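Local structure of thioredoxin family protein (Streptococcus pneumoniae, 2YP6) at residues 72-76 against 87-91; 156-160 against 180-185. The protein is a surface-exposed thioredoxin-fold lipoprotein that probably acts as a thiol-disulfide oxidoreductase in resistance to extracellular oxidative stress. All coordinates share one frame. Residue numbers count along the deposited sequence, not the author numbering.

Contact 1 (72-76 against 87-91)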
ATOM      1  N   VAL A  72       4.627   2.930   8.212  1.00 10.42           N
ATOM      2  CA  VAL A  72       4.261   2.200   7.006  1.00  9.30           C
ATOM      3  C   VAL A  72       3.382   3.077   6.126  1.00 12.55           C
ATOM      4  O   VAL A  72       2.451   3.694   6.591  1.00 10.58           O
ATOM      5  CB  VAL A  72       3.554   0.853   7.335  1.00 10.77           C
ATOM      6  CG1 VAL A  72       3.040   0.167   6.089  1.00 12.70           C
ATOM      7  CG2 VAL A  72       4.509  -0.098   8.095  1.00 10.22           C
ATOM      8  N   TYR A  73       3.723   3.121   4.845  1.00  8.96           N
ATOM      9  CA  TYR A  73       2.887   3.761   3.809  1.00 10.79           C
ATOM     10  C   TYR A  73       2.127   2.623   3.147  1.00 13.16           C
ATOM     11  O   TYR A  73       2.731   1.792   2.466  1.00  9.16           O
ATOM     12  CB  TYR A  73       3.822   4.462   2.857  1.00  9.91           C
ATOM     13  CG  TYR A  73       3.254   5.243   1.671  1.00  9.64           C
ATOM     14  CD1 TYR A  73       2.425   4.656   0.716  1.00 12.67           C
ATOM     15  CD2 TYR A  73       3.644   6.550   1.461  1.00 12.38           C
ATOM     16  CE1 TYR A  73       1.976   5.378  -0.385  1.00 12.97           C
ATOM     17  CE2 TYR A  73       3.193   7.280   0.366  1.00 18.24           C
ATOM     18  CZ  TYR A  73       2.357   6.679  -0.561  1.00 14.28           C
ATOM     19  OH  TYR A  73       1.935   7.407  -1.677  1.00 13.00           O
ATOM     20  N   LEU A  74       0.816   2.533   3.414  1.00 10.39           N
ATOM     21  CA  LEU A  74       0.024   1.384   2.946  1.00  7.81           C
ATOM     22  C   LEU A  74      -0.973   1.865   1.923  1.00 11.74           C
ATOM     23  O   LEU A  74      -1.864   2.623   2.274  1.00 13.06           O
ATOM     24  CB  LEU A  74      -0.696   0.718   4.119  1.00 10.27           C
ATOM     25  CG  LEU A  74      -1.508  -0.528   3.802  1.00 10.54           C
ATOM     26  CD1 LEU A  74      -0.640  -1.676   3.338  1.00 11.82           C
ATOM     27  CD2 LEU A  74      -2.310  -0.946   5.045  1.00 11.59           C
ATOM     28  N   LYS A  75      -0.796   1.448   0.671  1.00  9.51           N
ATOM     29  CA  LYS A  75      -1.635   1.922  -0.429  1.00  9.18           C
ATOM     30  C   LYS A  75      -2.488   0.810  -0.988  1.00 10.82           C
ATOM     31  O   LYS A  75      -1.976  -0.236  -1.393  1.00 11.00           O
ATOM     32  CB  LYS A  75      -0.779   2.488  -1.551  1.00  9.27           C
ATOM     33  CG  LYS A  75      -1.541   3.045  -2.705  1.00 12.03           C
ATOM     34  CD  LYS A  75      -0.592   3.358  -3.880  1.00 20.66           C
ATOM     35  CE  LYS A  75      -1.265   4.148  -4.955  1.00 27.66           C
ATOM     36  NZ  LYS A  75      -1.390   5.598  -4.617  1.00 26.85           N
ATOM     37  N   PHE A  76      -3.789   1.058  -1.025  1.00 11.46           N
ATOM     38  CA  PHE A  76      -4.739   0.147  -1.636  1.00  8.14           C
ATOM     39  C   PHE A  76      -5.048   0.658  -3.027  1.00 12.80           C
ATOM     40  O   PHE A  76      -5.361   1.836  -3.191  1.00 11.04           O
ATOM     41  CB  PHE A  76      -6.029   0.067  -0.793  1.00 13.13           C
ATOM     42  CG  PHE A  76      -5.837  -0.616   0.538  1.00 10.16           C
ATOM     43  CD1 PHE A  76      -5.340   0.091   1.637  1.00 11.85           C
ATOM     44  CD2 PHE A  76      -6.108  -1.958   0.690  1.00 13.78           C
ATOM     45  CE1 PHE A  76      -5.146  -0.512   2.822  1.00 12.58           C
ATOM     46  CE2 PHE A  76      -5.917  -2.576   1.885  1.00 11.38           C
ATOM     47  CZ  PHE A  76      -5.428  -1.861   2.968  1.00 11.80           C
ATOM     48  N   SER A  87      -0.370   7.176 -10.189  1.00 14.48           N
ATOM     49  CA  SER A  87       0.366   7.475  -8.967  1.00 13.76           C
ATOM     50  C   SER A  87       1.538   6.501  -8.731  1.00 14.81           C
ATOM     51  O   SER A  87       2.328   6.690  -7.819  1.00 16.15           O
ATOM     52  CB  SER A  87      -0.598   7.466  -7.758  1.00 17.83           C
ATOM     53  OG  SER A  87      -0.967   6.158  -7.390  1.00 20.03           O
ATOM     54  N   MET A  88       1.707   5.482  -9.560  1.00 12.95           N
ATOM     55  CA  MET A  88       2.740   4.489  -9.244  1.00 16.80           C
ATOM     56  C   MET A  88       4.208   4.967  -9.488  1.00 13.10           C
ATOM     57  O   MET A  88       5.076   4.682  -8.655  1.00 13.01           O
ATOM     58  CB  MET A  88       2.488   3.158  -9.957  1.00 16.20           C
ATOM     59  CG  MET A  88       1.245   2.420  -9.468  1.00 23.14           C
ATOM     60  SD  MET A  88       1.306   1.920  -7.701  1.00 31.79           S
ATOM     61  CE  MET A  88       2.770   1.028  -7.771  1.00 16.80           C
ATOM     62  N   PRO A  89       4.484   5.639 -10.622  1.00 14.30           N
ATOM     63  CA  PRO A  89       5.870   6.118 -10.810  1.00 15.14           C
ATOM     64  C   PRO A  89       6.327   7.039  -9.664  1.00 14.97           C
ATOM     65  O   PRO A  89       7.480   6.944  -9.204  1.00 15.15           O
ATOM     66  CB  PRO A  89       5.808   6.869 -12.141  1.00 16.65           C
ATOM     67  CG  PRO A  89       4.721   6.102 -12.920  1.00 16.65           C
ATOM     68  CD  PRO A  89       3.671   5.825 -11.847  1.00 15.23           C
ATOM     69  N   GLU A  90       5.429   7.878  -9.170  1.00 14.82           N
ATOM     70  CA  GLU A  90       5.793   8.763  -8.081  1.00 15.07           C
ATOM     71  C   GLU A  90       6.112   7.916  -6.841  1.00 13.91           C
ATOM     72  O   GLU A  90       7.037   8.223  -6.106  1.00 14.27           O
ATOM     73  CB  GLU A  90       4.697   9.786  -7.788  1.00 17.80           C
ATOM     74  CG  GLU A  90       5.099  10.724  -6.666  1.00 23.02           C
ATOM     75  CD  GLU A  90       4.074  11.819  -6.382  1.00 30.99           C
ATOM     76  OE1 GLU A  90       2.915  11.677  -6.842  1.00 26.23           O
ATOM     77  OE2 GLU A  90       4.446  12.808  -5.697  1.00 24.49           O
ATOM     78  N   LEU A  91       5.376   6.824  -6.625  1.00 12.88           N
ATOM     79  CA  LEU A  91       5.659   5.954  -5.475  1.00 12.18           C
ATOM     80  C   LEU A  91       7.019   5.247  -5.616  1.00 13.47           C
ATOM     81  O   LEU A  91       7.747   5.072  -4.631  1.00 12.75           O
ATOM     82  CB  LEU A  91       4.542   4.926  -5.294  1.00 12.17           C
ATOM     83  CG  LEU A  91       4.607   4.115  -3.995  1.00 11.86           C
ATOM     84  CD1 LEU A  91       4.623   5.035  -2.789  1.00 14.77           C
ATOM     85  CD2 LEU A  91       3.453   3.120  -3.930  1.00 15.45           C
TER
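Lys75 and Leu91 bury the most surface here, with Tyr73 next. Lys75 and Tyr73 lie two residues apart on strand 71-76, so both side chains leave the same face of the sheet and meet the start of helix 88-96. The backbones stay well apart: the nearest CA atoms, of Lys75 and Leu91, are 9.7 Å from each other. Side chains alone fill the gap.

Lys75 is extended through chi3 and then turns at chi4 (p). Its NZ donates a hydrogen bond to Ser87 OG at 2.9 Å. Its aliphatic part runs beside Leu91, with Lys75 CD 4.1 Å from Leu91 CD2. Met88 SD lies 4.4 Å from Lys75 CE. The same NZ forms a salt bridge with Glu155 of the neighbouring strand, and Ser87 OG also bonds to the carbonyl of Cys84.

Leu91 places CD1 over one face of the Tyr73 ring, 3.9 Å from its centroid and 27° off the normal. This is a CH-pi contact. The closest atoms are Tyr73 CZ and Leu91 CD1, at 3.6 Å.

The contact packs the central strand of the thioredoxin fold against the helix region that follows the Cys81-Cys84 disulfide. Its chemistry implies a buried charge balanced by Glu155, with Ser87 OG as a neutral hydrogen-bond acceptor, while the lysine's methylenes pack against Leu91, which also lies on Tyr73.

Contact 2 (156-160 against 180-185); sequences YLIDS and AFKEMN
Residues 156-158 end strand 154-158 in extended conformation, and Asp159 and Ser160 continue as a turn. Against them run the last turn of helix 174-182 and the C-terminal tail. The CA atoms of Leu157 and Phe181 are 7.3 Å apart. Those of Asp159 and Asn185 are 5.7 Å apart, so the backbones come closer toward the C-terminus.

Ala180 is helical and points toward the strand. Its CB lies 3.6 Å from Leu157 CD1; Leu157 is in the mt rotamer. Phe181 has chi1 m, which brings the ring in beside Leu157. Phe181 CE1 is 3.8 Å from Leu157 CB, and Leu157 CD1 lies over one ring face. Ile158 O sits at the ring edge, 3.9 Å from Phe181 CE1. Phe102 stacks on the same ring. Glu183 N donates to Ala180 O at 3.0 Å, an i to i-3 bond as in a 3-10 turn.

Met184 is extended (phi/psi -101/152). Its CE reaches Leu157 CB at 3.7 Å, and its SD lies 3.8 Å from Asp159 CB. Asn185 brings the terminal carboxylate to the turn. Ser160 N donates to Asn185 O at 2.8 Å, almost linearly, and Ser160 OG (chi1 p) donates to Asn185 OXT at 2.6 Å. One water donates to Asp159 OD2 at 2.7 Å and accepts from Asn185 N at 2.9 Å. Asp159 OD1 instead accepts from the backbone N atoms of Gln161 and Lys163, within the turn before strand 164-169.

This is the C-terminal helix of a thioredoxin fold, packed on strand 154-158 of the closing beta hairpin (154-158 with 164-169), with the chain end bonded to the hairpin turn.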
ATOM      1  N   TYR A 156      -3.046   4.663   3.824  1.00 10.50           N
ATOM      2  CA  TYR A 156      -2.968   4.758   5.280  1.00 12.18           C
ATOM      3  C   TYR A 156      -1.514   4.934   5.632  1.00 11.05           C
ATOM      4  O   TYR A 156      -0.666   4.167   5.197  1.00 12.07           O
ATOM      5  CB  TYR A 156      -3.500   3.480   5.932  1.00 13.03           C
ATOM      6  CG  TYR A 156      -4.992   3.360   5.814  1.00 12.48           C
ATOM      7  CD1 TYR A 156      -5.581   2.889   4.653  1.00 15.20           C
ATOM      8  CD2 TYR A 156      -5.816   3.741   6.863  1.00 19.17           C
ATOM      9  CE1 TYR A 156      -6.947   2.798   4.541  1.00 15.88           C
ATOM     10  CE2 TYR A 156      -7.182   3.653   6.752  1.00 19.74           C
ATOM     11  CZ  TYR A 156      -7.744   3.192   5.577  1.00 20.77           C
ATOM     12  OH  TYR A 156      -9.115   3.088   5.465  1.00 26.65           O
ATOM     13  N   LEU A 157      -1.221   5.999   6.382  1.00 10.44           N
ATOM     14  CA  LEU A 157       0.123   6.233   6.875  1.00 10.89           C
ATOM     15  C   LEU A 157       0.122   5.851   8.351  1.00  8.76           C
ATOM     16  O   LEU A 157      -0.532   6.496   9.183  1.00 12.24           O
ATOM     17  CB  LEU A 157       0.497   7.701   6.656  1.00 11.27           C
ATOM     18  CG  LEU A 157       0.323   8.271   5.250  1.00 13.32           C
ATOM     19  CD1 LEU A 157       0.986   9.648   5.136  1.00 16.12           C
ATOM     20  CD2 LEU A 157       0.862   7.323   4.203  1.00 14.26           C
ATOM     21  N   ILE A 158       0.801   4.749   8.643  1.00 11.20           N
ATOM     22  CA  ILE A 158       0.744   4.083   9.923  1.00 12.68           C
ATOM     23  C   ILE A 158       2.029   4.427  10.686  1.00 13.51           C
ATOM     24  O   ILE A 158       3.115   4.451  10.122  1.00 11.41           O
ATOM     25  CB  ILE A 158       0.632   2.539   9.708  1.00 11.77           C
ATOM     26  CG1 ILE A 158      -0.632   2.206   8.905  1.00 12.89           C
ATOM     27  CG2 ILE A 158       0.652   1.773  11.023  1.00 14.59           C
ATOM     28  CD1 ILE A 158      -0.687   0.770   8.463  1.00 13.76           C
ATOM     29  N   ASP A 159       1.886   4.745  11.970  1.00 11.56           N
ATOM     30  CA  ASP A 159       3.019   5.229  12.724  1.00 11.46           C
ATOM     31  C   ASP A 159       3.871   4.067  13.275  1.00 14.96           C
ATOM     32  O   ASP A 159       3.538   2.901  13.079  1.00 12.40           O
ATOM     33  CB  ASP A 159       2.548   6.220  13.811  1.00 12.35           C
ATOM     34  CG  ASP A 159       1.845   5.557  14.999  1.00 16.81           C
ATOM     35  OD1 ASP A 159       1.962   4.335  15.220  1.00 13.25           O
ATOM     36  OD2 ASP A 159       1.216   6.302  15.782  1.00 17.13           O
ATOM     37  N   SER A 160       4.978   4.388  13.940  1.00 16.71           N
ATOM     38  CA  SER A 160       5.929   3.356  14.363  1.00 14.13           C
ATOM     39  C   SER A 160       5.343   2.481  15.450  1.00 14.88           C
ATOM     40  O   SER A 160       5.890   1.436  15.744  1.00 15.73           O
ATOM     41  CB  SER A 160       7.241   3.975  14.845  1.00 15.50           C
ATOM     42  OG  SER A 160       7.058   4.639  16.061  1.00 16.56           O
ATOM     43  N   ALA A 180       4.085  14.161   6.522  1.00 18.23           N
ATOM     44  CA  ALA A 180       3.154  13.467   7.415  1.00 17.81           C
ATOM     45  C   ALA A 180       3.913  12.523   8.337  1.00 17.45           C
ATOM     46  O   ALA A 180       3.688  12.499   9.543  1.00 18.82           O
ATOM     47  CB  ALA A 180       2.097  12.694   6.602  1.00 16.97           C
ATOM     48  N   PHE A 181       4.812  11.727   7.770  1.00 14.86           N
ATOM     49  CA  PHE A 181       5.570  10.792   8.585  1.00 14.49           C
ATOM     50  C   PHE A 181       6.445  11.507   9.630  1.00 19.30           C
ATOM     51  O   PHE A 181       6.678  10.983  10.743  1.00 18.81           O
ATOM     52  CB  PHE A 181       6.393   9.875   7.703  1.00 14.03           C
ATOM     53  CG  PHE A 181       5.603   8.774   7.062  1.00 12.97           C
ATOM     54  CD1 PHE A 181       4.818   7.910   7.817  1.00 12.26           C
ATOM     55  CD2 PHE A 181       5.666   8.571   5.686  1.00 16.02           C
ATOM     56  CE1 PHE A 181       4.129   6.871   7.226  1.00 13.89           C
ATOM     57  CE2 PHE A 181       4.980   7.548   5.089  1.00 15.41           C
ATOM     58  CZ  PHE A 181       4.205   6.686   5.857  1.00 14.37           C
ATOM     59  N   LYS A 182       6.907  12.708   9.306  1.00 20.56           N
ATOM     60  CA  LYS A 182       7.654  13.494  10.286  1.00 23.85           C
ATOM     61  C   LYS A 182       6.819  13.922  11.481  1.00 25.02           C
ATOM     62  O   LYS A 182       7.363  14.101  12.582  1.00 26.18           O
ATOM     63  CB  LYS A 182       8.278  14.727   9.639  1.00 22.39           C
ATOM     64  CG  LYS A 182       9.442  14.396   8.783  1.00 53.86           C
ATOM     65  CD  LYS A 182      10.005  15.631   8.137  1.00 58.42           C
ATOM     66  CE  LYS A 182      11.146  15.259   7.224  1.00 54.96           C
ATOM     67  NZ  LYS A 182      10.682  15.095   5.829  1.00 42.79           N
ATOM     68  N   GLU A 183       5.514  14.104  11.292  1.00 24.01           N
ATOM     69  CA  GLU A 183       4.659  14.543  12.400  1.00 32.51           C
ATOM     70  C   GLU A 183       4.028  13.385  13.189  1.00 30.56           C
ATOM     71  O   GLU A 183       3.234  13.607  14.106  1.00 39.19           O
ATOM     72  CB  GLU A 183       3.597  15.575  11.936  1.00 44.09           C
ATOM     73  CG  GLU A 183       2.608  15.153  10.837  1.00 48.55           C
ATOM     74  CD  GLU A 183       1.470  16.192  10.617  1.00 44.15           C
ATOM     75  OE1 GLU A 183       0.774  16.520  11.592  1.00 36.01           O
ATOM     76  OE2 GLU A 183       1.269  16.685   9.482  1.00 50.39           O
ATOM     77  N   MET A 184       4.381  12.159  12.811  1.00 19.32           N
ATOM     78  CA  MET A 184       3.945  10.940  13.481  1.00 18.86           C
ATOM     79  C   MET A 184       5.001  10.365  14.382  1.00 19.90           C
ATOM     80  O   MET A 184       6.184  10.504  14.101  1.00 21.23           O
ATOM     81  CB  MET A 184       3.745   9.857  12.415  1.00 24.65           C
ATOM     82  CG  MET A 184       2.349   9.600  12.070  1.00 37.15           C
ATOM     83  SD  MET A 184       2.385   8.417  10.732  1.00 22.32           S
ATOM     84  CE  MET A 184       2.013   9.559   9.489  1.00 14.79           C
ATOM     85  N   ASN A 185       4.574   9.655  15.421  1.00 20.17           N
ATOM     86  CA  ASN A 185       5.506   8.894  16.245  1.00 23.28           C
ATOM     87  C   ASN A 185       6.080   7.658  15.545  1.00 16.27           C
ATOM     88  O   ASN A 185       5.513   7.078  14.579  1.00 17.46           O
ATOM     89  CB  ASN A 185       4.835   8.451  17.547  1.00 33.66           C
ATOM     90  CG  ASN A 185       4.522   9.611  18.458  1.00 31.16           C
ATOM     91  OD1 ASN A 185       5.322  10.533  18.600  1.00 40.23           O
ATOM     92  ND2 ASN A 185       3.353   9.573  19.073  1.00 39.01           N
ATOM     93  OXT ASN A 185       7.157   7.218  15.964  1.00 20.03           O
TER
HETATM   94  O   HOH W   1       1.855   8.878  15.917  1.00 30.06           O

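Overall arrangement
Both contacts pack helices on one sheet, through its neighbouring antiparallel strands 71-76 and 154-158. Contact 1 lies about 6 Å from the chain centre and contact 2 about 14 Å, measured between centres. The two contact centres are 15 Å apart. Backbone pairing joins them directly: Leu74 O lies 2.8 Å from Tyr156 N, and Val72 O lies 2.8 Å from Ile158 N. The Phe181 ring also reaches the first strand, with Phe181 CZ 3.5 Å from Val72 O. Every touching residue of contact 1 is buried. Contact 2 grades from apolar packing to an exposed chain end, where a carboxylate and a water replace the lysine-serine bond of contact 1.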